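Local structure of uncharacterized protein YhfS (Escherichia coli, 4J8L) at residues I289-A302 with T349-I361. The protein is of unknown function but carries covalently bound pyridoxal 5'-phosphate, and is probably an enzyme of the aminotransferase-like fold, tentatively assigned cysteine synthase activity. Residues are numbered along the deposited sequence; the frame is centred on the assembly and turned at random.
Sequences IAARVLEEAQKRGA and TVLRILRESIASI
Ser357 and Ala297 meet where helices 290-299 and 349-360 pack closest, their axes 8.3 Å apart and 118° between their directions. Both are small, which suits this crossing: Ser357 OG comes within 3.2 Å of Ala297 CA and turns back on its own helix, bonding Ile353 O at 2.6 Å. Glu296 CB lies 3.6 Å from Ser357 CB, and Ile353 CG2 packs on Ala297 CB. Deeper, Val293 CG2 lies beside Ile358 CG1 (3.9 Å); Phe285 of the sheet beneath touches both side chains.

The more open side is mixed. At one end Ile361 packs on Ile289 and Arg292. At the other, extended Arg300 crosses obliquely over Glu356, guanidinium 70° from the carboxylate plane, with a long salt bridge from Arg300 NE to Glu356 OE1 (3.7 Å). Arg300 NH1 bonds Glu296 O, from above the carbonyl plane, and the anti lone pair of Glu296 OE1 (3.0 Å, 165°). A methionine in place of Arg300 would probably cost Glu296 OE1 its charged partner, leaving the weak bond from Ser360 OG. Lys299 adds a weak bond to Glu296 OE2, while Arg352 forms a salt bridge with Glu356. The chemistry implies an apolar seam bordered on the solvent side by charges that Arg300 links across the helices.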
ATOM      1  N   ILE A 289       0.712   5.075  29.629  1.00 21.87           N
ATOM      2  CA  ILE A 289      -0.747   5.124  29.633  1.00 19.87           C
ATOM      3  C   ILE A 289      -1.342   4.744  28.281  1.00 17.27           C
ATOM      4  O   ILE A 289      -2.528   4.941  28.053  1.00 19.17           O
ATOM      5  CB  ILE A 289      -1.250   6.537  29.991  1.00 19.03           C
ATOM      6  CG1 ILE A 289      -0.693   7.563  29.000  1.00 22.26           C
ATOM      7  CG2 ILE A 289      -0.858   6.890  31.413  1.00 21.18           C
ATOM      8  CD1 ILE A 289      -1.308   8.959  29.131  1.00 22.72           C
ATOM      9  N   ALA A 290      -0.519   4.182  27.398  1.00 18.07           N
ATOM     10  CA  ALA A 290      -0.947   3.944  26.020  1.00 17.11           C
ATOM     11  C   ALA A 290      -2.179   3.054  25.937  1.00 17.88           C
ATOM     12  O   ALA A 290      -3.127   3.379  25.222  1.00 20.24           O
ATOM     13  CB  ALA A 290       0.188   3.349  25.202  1.00 21.94           C
ATOM     14  N   ALA A 291      -2.171   1.947  26.673  1.00 19.83           N
ATOM     15  CA  ALA A 291      -3.290   1.011  26.614  1.00 22.35           C
ATOM     16  C   ALA A 291      -4.574   1.657  27.140  1.00 19.93           C
ATOM     17  O   ALA A 291      -5.643   1.508  26.533  1.00 21.34           O
ATOM     18  CB  ALA A 291      -2.973  -0.250  27.375  1.00 21.97           C
ATOM     19  N   ARG A 292      -4.463   2.383  28.249  1.00 18.52           N
ATOM     20  CA  ARG A 292      -5.619   3.101  28.792  1.00 17.57           C
ATOM     21  C   ARG A 292      -6.136   4.172  27.831  1.00 18.50           C
ATOM     22  O   ARG A 292      -7.344   4.334  27.683  1.00 24.07           O
ATOM     23  CB  ARG A 292      -5.299   3.711  30.155  1.00 20.01           C
ATOM     24  CG  ARG A 292      -5.239   2.680  31.263  1.00 27.45           C
ATOM     25  CD  ARG A 292      -4.609   3.265  32.505  1.00 36.22           C
ATOM     26  NE  ARG A 292      -3.151   3.253  32.440  1.00 38.99           N
ATOM     27  CZ  ARG A 292      -2.370   3.871  33.316  1.00 41.97           C
ATOM     28  NH1 ARG A 292      -2.917   4.567  34.307  1.00 34.86           N
ATOM     29  NH2 ARG A 292      -1.047   3.806  33.201  1.00 42.22           N
ATOM     30  N   VAL A 293      -5.232   4.889  27.166  1.00 18.19           N
ATOM     31  CA  VAL A 293      -5.650   5.913  26.214  1.00 18.04           C
ATOM     32  C   VAL A 293      -6.395   5.273  25.048  1.00 18.34           C
ATOM     33  O   VAL A 293      -7.416   5.792  24.593  1.00 21.26           O
ATOM     34  CB  VAL A 293      -4.455   6.752  25.697  1.00 18.91           C
ATOM     35  CG1 VAL A 293      -4.858   7.574  24.475  1.00 18.44           C
ATOM     36  CG2 VAL A 293      -3.914   7.654  26.822  1.00 16.99           C
ATOM     37  N   LEU A 294      -5.902   4.129  24.587  1.00 17.88           N
ATOM     38  CA  LEU A 294      -6.550   3.440  23.471  1.00 19.40           C
ATOM     39  C   LEU A 294      -7.962   3.007  23.848  1.00 20.23           C
ATOM     40  O   LEU A 294      -8.887   3.121  23.035  1.00 19.76           O
ATOM     41  CB  LEU A 294      -5.724   2.238  23.008  1.00 21.11           C
ATOM     42  CG  LEU A 294      -4.398   2.581  22.324  1.00 17.55           C
ATOM     43  CD1 LEU A 294      -3.650   1.313  21.920  1.00 20.27           C
ATOM     44  CD2 LEU A 294      -4.619   3.495  21.122  1.00 22.33           C
ATOM     45  N   GLU A 295      -8.126   2.525  25.076  1.00 17.65           N
ATOM     46  CA  GLU A 295      -9.444   2.114  25.566  1.00 19.86           C
ATOM     47  C   GLU A 295     -10.404   3.298  25.622  1.00 19.74           C
ATOM     48  O   GLU A 295     -11.551   3.217  25.153  1.00 20.81           O
ATOM     49  CB  GLU A 295      -9.337   1.448  26.945  1.00 26.86           C
ATOM     50  CG  GLU A 295     -10.681   0.998  27.499  1.00 36.87           C
ATOM     51  CD  GLU A 295     -10.571   0.341  28.864  1.00 51.06           C
ATOM     52  OE1 GLU A 295     -11.608   0.244  29.558  1.00 52.93           O
ATOM     53  OE2 GLU A 295      -9.452  -0.078  29.238  1.00 55.49           O
ATOM     54  N   GLU A 296      -9.941   4.408  26.186  1.00 19.89           N
ATOM     55  CA  GLU A 296     -10.786   5.595  26.291  1.00 17.88           C
ATOM     56  C   GLU A 296     -11.072   6.215  24.921  1.00 19.20           C
ATOM     57  O   GLU A 296     -12.152   6.768  24.700  1.00 19.73           O
ATOM     58  CB  GLU A 296     -10.158   6.637  27.215  1.00 19.50           C
ATOM     59  CG  GLU A 296     -10.044   6.183  28.676  1.00 24.38           C
ATOM     60  CD  GLU A 296     -11.386   5.805  29.287  1.00 29.90           C
ATOM     61  OE1 GLU A 296     -12.418   6.395  28.894  1.00 24.92           O
ATOM     62  OE2 GLU A 296     -11.411   4.917  30.165  1.00 35.38           O
ATOM     63  N   ALA A 297     -10.117   6.127  23.997  1.00 15.10           N
ATOM     64  CA  ALA A 297     -10.313   6.735  22.678  1.00 16.89           C
ATOM     65  C   ALA A 297     -11.401   6.015  21.896  1.00 16.16           C
ATOM     66  O   ALA A 297     -12.176   6.649  21.177  1.00 17.87           O
ATOM     67  CB  ALA A 297      -9.002   6.751  21.883  1.00 15.69           C
ATOM     68  N   GLN A 298     -11.473   4.695  22.053  1.00 17.64           N
ATOM     69  CA  GLN A 298     -12.475   3.914  21.334  1.00 17.94           C
ATOM     70  C   GLN A 298     -13.875   4.353  21.766  1.00 17.35           C
ATOM     71  O   GLN A 298     -14.803   4.396  20.948  1.00 17.29           O
ATOM     72  CB  GLN A 298     -12.277   2.407  21.571  1.00 20.29           C
ATOM     73  CG  GLN A 298     -13.257   1.510  20.797  1.00 19.51           C
ATOM     74  CD  GLN A 298     -14.641   1.414  21.443  1.00 23.40           C
ATOM     75  OE1 GLN A 298     -14.793   1.487  22.671  1.00 23.89           O
ATOM     76  NE2 GLN A 298     -15.658   1.258  20.614  1.00 16.45           N
ATOM     77  N   LYS A 299     -14.032   4.678  23.051  1.00 16.00           N
ATOM     78  CA  LYS A 299     -15.341   5.089  23.555  1.00 15.47           C
ATOM     79  C   LYS A 299     -15.753   6.411  22.922  1.00 16.58           C
ATOM     80  O   LYS A 299     -16.944   6.707  22.780  1.00 17.78           O
ATOM     81  CB  LYS A 299     -15.314   5.241  25.082  1.00 17.14           C
ATOM     82  CG  LYS A 299     -15.010   3.953  25.829  1.00 21.01           C
ATOM     83  CD  LYS A 299     -14.861   4.222  27.330  1.00 25.37           C
ATOM     84  CE  LYS A 299     -14.485   2.958  28.079  1.00 31.61           C
ATOM     85  NZ  LYS A 299     -14.211   3.238  29.520  1.00 37.95           N
ATOM     86  N   ARG A 300     -14.754   7.198  22.548  1.00 21.01           N
ATOM     87  CA  ARG A 300     -14.984   8.520  21.983  1.00 21.63           C
ATOM     88  C   ARG A 300     -14.885   8.521  20.452  1.00 21.07           C
ATOM     89  O   ARG A 300     -14.649   9.557  19.827  1.00 20.78           O
ATOM     90  CB  ARG A 300     -14.024   9.521  22.625  1.00 20.03           C
ATOM     91  CG  ARG A 300     -14.337   9.724  24.094  1.00 23.05           C
ATOM     92  CD  ARG A 300     -13.238  10.458  24.825  1.00 23.08           C
ATOM     93  NE  ARG A 300     -13.631  10.715  26.201  1.00 28.53           N
ATOM     94  CZ  ARG A 300     -13.528   9.828  27.183  1.00 31.44           C
ATOM     95  NH1 ARG A 300     -13.030   8.618  26.941  1.00 29.01           N
ATOM     96  NH2 ARG A 300     -13.918  10.154  28.406  1.00 36.26           N
ATOM     97  N   GLY A 301     -15.076   7.351  19.857  1.00 15.86           N
ATOM     98  CA  GLY A 301     -15.229   7.257  18.413  1.00 15.42           C
ATOM     99  C   GLY A 301     -14.034   6.798  17.589  1.00 16.59           C
ATOM    100  O   GLY A 301     -14.161   6.558  16.383  1.00 17.60           O
ATOM    101  N   ALA A 302     -12.867   6.680  18.211  1.00 16.03           N
ATOM    102  CA  ALA A 302     -11.700   6.174  17.485  1.00 12.23           C
ATOM    103  C   ALA A 302     -11.913   4.711  17.122  1.00 11.99           C
ATOM    104  O   ALA A 302     -12.409   3.932  17.942  1.00 17.71           O
ATOM    105  CB  ALA A 302     -10.446   6.318  18.331  1.00 14.32           C
ATOM    106  N   THR A 349     -10.353  17.053  15.768  1.00 18.60           N
ATOM    107  CA  THR A 349     -11.042  15.877  16.292  1.00 19.10           C
ATOM    108  C   THR A 349     -10.058  14.908  16.944  1.00 20.27           C
ATOM    109  O   THR A 349     -10.308  14.396  18.033  1.00 18.56           O
ATOM    110  CB  THR A 349     -11.828  15.151  15.181  1.00 16.87           C
ATOM    111  OG1 THR A 349     -12.951  15.954  14.799  1.00 17.52           O
ATOM    112  CG2 THR A 349     -12.331  13.786  15.642  1.00 17.76           C
ATOM    113  N   VAL A 350      -8.935  14.655  16.283  1.00 16.90           N
ATOM    114  CA  VAL A 350      -7.948  13.737  16.844  1.00 16.24           C
ATOM    115  C   VAL A 350      -7.397  14.295  18.153  1.00 18.77           C
ATOM    116  O   VAL A 350      -7.264  13.565  19.148  1.00 20.05           O
ATOM    117  CB  VAL A 350      -6.798  13.459  15.856  1.00 16.58           C
ATOM    118  CG1 VAL A 350      -5.689  12.653  16.531  1.00 16.94           C
ATOM    119  CG2 VAL A 350      -7.328  12.712  14.634  1.00 18.38           C
ATOM    120  N   LEU A 351      -7.112  15.593  18.160  1.00 18.72           N
ATOM    121  CA  LEU A 351      -6.586  16.251  19.358  1.00 19.96           C
ATOM    122  C   LEU A 351      -7.599  16.193  20.499  1.00 22.39           C
ATOM    123  O   LEU A 351      -7.236  15.941  21.653  1.00 22.11           O
ATOM    124  CB  LEU A 351      -6.210  17.700  19.037  1.00 22.00           C
ATOM    125  CG  LEU A 351      -5.362  18.521  19.994  1.00 32.21           C
ATOM    126  CD1 LEU A 351      -3.976  17.913  20.103  1.00 29.60           C
ATOM    127  CD2 LEU A 351      -5.279  19.948  19.485  1.00 32.71           C
ATOM    128  N   ARG A 352      -8.870  16.416  20.173  1.00 19.48           N
ATOM    129  CA  ARG A 352      -9.919  16.374  21.180  1.00 21.46           C
ATOM    130  C   ARG A 352     -10.060  14.977  21.777  1.00 23.70           C
ATOM    131  O   ARG A 352     -10.138  14.814  22.990  1.00 22.46           O
ATOM    132  CB  ARG A 352     -11.258  16.834  20.603  1.00 17.95           C
ATOM    133  CG  ARG A 352     -12.406  16.781  21.623  1.00 19.88           C
ATOM    134  CD  ARG A 352     -13.749  17.193  21.011  1.00 22.05           C
ATOM    135  NE  ARG A 352     -14.148  16.333  19.893  1.00 22.87           N
ATOM    136  CZ  ARG A 352     -14.591  15.087  20.030  1.00 22.36           C
ATOM    137  NH1 ARG A 352     -14.684  14.539  21.239  1.00 19.35           N
ATOM    138  NH2 ARG A 352     -14.921  14.376  18.954  1.00 22.60           N
ATOM    139  N   ILE A 353     -10.099  13.964  20.920  1.00 19.27           N
ATOM    140  CA  ILE A 353     -10.216  12.598  21.411  1.00 17.64           C
ATOM    141  C   ILE A 353      -9.008  12.250  22.279  1.00 17.28           C
ATOM    142  O   ILE A 353      -9.145  11.629  23.343  1.00 19.26           O
ATOM    143  CB  ILE A 353     -10.362  11.588  20.247  1.00 14.84           C
ATOM    144  CG1 ILE A 353     -11.706  11.790  19.548  1.00 17.42           C
ATOM    145  CG2 ILE A 353     -10.261  10.161  20.768  1.00 20.11           C
ATOM    146  CD1 ILE A 353     -11.832  10.967  18.264  1.00 21.97           C
ATOM    147  N   LEU A 354      -7.824  12.671  21.841  1.00 17.22           N
ATOM    148  CA  LEU A 354      -6.607  12.462  22.634  1.00 19.78           C
ATOM    149  C   LEU A 354      -6.715  13.098  24.018  1.00 23.55           C
ATOM    150  O   LEU A 354      -6.448  12.446  25.033  1.00 22.86           O
ATOM    151  CB  LEU A 354      -5.395  13.047  21.917  1.00 24.11           C
ATOM    152  CG  LEU A 354      -4.431  12.082  21.239  1.00 35.66           C
ATOM    153  CD1 LEU A 354      -3.249  12.852  20.681  1.00 38.86           C
ATOM    154  CD2 LEU A 354      -3.968  11.020  22.227  1.00 29.81           C
ATOM    155  N   ARG A 355      -7.102  14.372  24.059  1.00 22.74           N
ATOM    156  CA  ARG A 355      -7.193  15.096  25.328  1.00 23.30           C
ATOM    157  C   ARG A 355      -8.260  14.532  26.257  1.00 24.44           C
ATOM    158  O   ARG A 355      -8.031  14.369  27.456  1.00 23.64           O
ATOM    159  CB  ARG A 355      -7.466  16.584  25.089  1.00 26.04           C
ATOM    160  CG  ARG A 355      -6.272  17.366  24.579  1.00 28.01           C
ATOM    161  CD  ARG A 355      -6.707  18.734  24.057  1.00 27.98           C
ATOM    162  NE  ARG A 355      -5.586  19.662  23.982  1.00 33.58           N
ATOM    163  CZ  ARG A 355      -5.577  20.772  23.252  1.00 36.57           C
ATOM    164  NH1 ARG A 355      -6.632  21.099  22.516  1.00 36.32           N
ATOM    165  NH2 ARG A 355      -4.506  21.555  23.259  1.00 40.39           N
ATOM    166  N   GLU A 356      -9.433  14.248  25.703  1.00 23.03           N
ATOM    167  CA  GLU A 356     -10.530  13.712  26.499  1.00 22.72           C
ATOM    168  C   GLU A 356     -10.193  12.327  27.055  1.00 23.29           C
ATOM    169  O   GLU A 356     -10.536  12.008  28.199  1.00 24.26           O
ATOM    170  CB  GLU A 356     -11.816  13.666  25.679  1.00 21.42           C
ATOM    171  CG  GLU A 356     -12.403  15.035  25.354  1.00 21.57           C
ATOM    172  CD  GLU A 356     -13.664  14.927  24.523  1.00 27.14           C
ATOM    173  OE1 GLU A 356     -14.061  13.791  24.196  1.00 25.80           O
ATOM    174  OE2 GLU A 356     -14.267  15.971  24.209  1.00 33.21           O
ATOM    175  N   SER A 357      -9.519  11.515  26.244  1.00 24.53           N
ATOM    176  CA  SER A 357      -9.125  10.173  26.656  1.00 23.07           C
ATOM    177  C   SER A 357      -8.115  10.228  27.798  1.00 26.11           C
ATOM    178  O   SER A 357      -8.259   9.521  28.802  1.00 27.57           O
ATOM    179  CB  SER A 357      -8.561   9.392  25.472  1.00 23.05           C
ATOM    180  OG  SER A 357      -9.544   9.275  24.455  1.00 20.96           O
ATOM    181  N   ILE A 358      -7.098  11.074  27.648  1.00 24.17           N
ATOM    182  CA  ILE A 358      -6.097  11.265  28.702  1.00 25.88           C
ATOM    183  C   ILE A 358      -6.718  11.770  30.008  1.00 27.78           C
ATOM    184  O   ILE A 358      -6.339  11.340  31.114  1.00 28.34           O
ATOM    185  CB  ILE A 358      -4.981  12.229  28.235  1.00 26.23           C
ATOM    186  CG1 ILE A 358      -4.159  11.569  27.130  1.00 25.03           C
ATOM    187  CG2 ILE A 358      -4.083  12.646  29.406  1.00 26.35           C
ATOM    188  CD1 ILE A 358      -3.301  12.533  26.343  1.00 24.13           C
ATOM    189  N   ALA A 359      -7.686  12.671  29.888  1.00 26.18           N
ATOM    190  CA  ALA A 359      -8.334  13.232  31.065  1.00 30.98           C
ATOM    191  C   ALA A 359      -9.181  12.192  31.797  1.00 30.96           C
ATOM    192  O   ALA A 359      -9.503  12.359  32.971  1.00 34.65           O
ATOM    193  CB  ALA A 359      -9.189  14.440  30.678  1.00 29.60           C
ATOM    194  N   SER A 360      -9.522  11.112  31.103  1.00 31.99           N
ATOM    195  CA  SER A 360     -10.502  10.154  31.602  1.00 42.57           C
ATOM    196  C   SER A 360      -9.891   8.859  32.127  1.00 54.39           C
ATOM    197  O   SER A 360     -10.599   8.020  32.683  1.00 58.00           O
ATOM    198  CB  SER A 360     -11.516   9.830  30.504  1.00 50.76           C
ATOM    199  OG  SER A 360     -12.498   8.921  30.965  1.00 59.00           O
ATOM    200  N   ILE A 361      -8.584   8.691  31.953  1.00 35.65           N
ATOM    201  CA  ILE A 361      -7.921   7.468  32.405  1.00 43.25           C
ATOM    202  C   ILE A 361      -7.898   7.383  33.930  1.00 45.80           C
ATOM    203  O   ILE A 361      -7.804   6.293  34.496  1.00 73.07           O
ATOM    204  CB  ILE A 361      -6.476   7.346  31.870  1.00 44.21           C
ATOM    205  CG1 ILE A 361      -5.599   8.467  32.426  1.00 47.60           C
ATOM    206  CG2 ILE A 361      -6.458   7.353  30.349  1.00 42.20           C
ATOM    207  CD1 ILE A 361      -4.173   8.413  31.928  1.00 52.65           C
ATOM    208  OXT ILE A 361      -7.980   8.399  34.627  1.00 48.67           O
TER
HETATM  209  O   HOH W   1     -15.820  11.971  20.394  1.00 19.98           O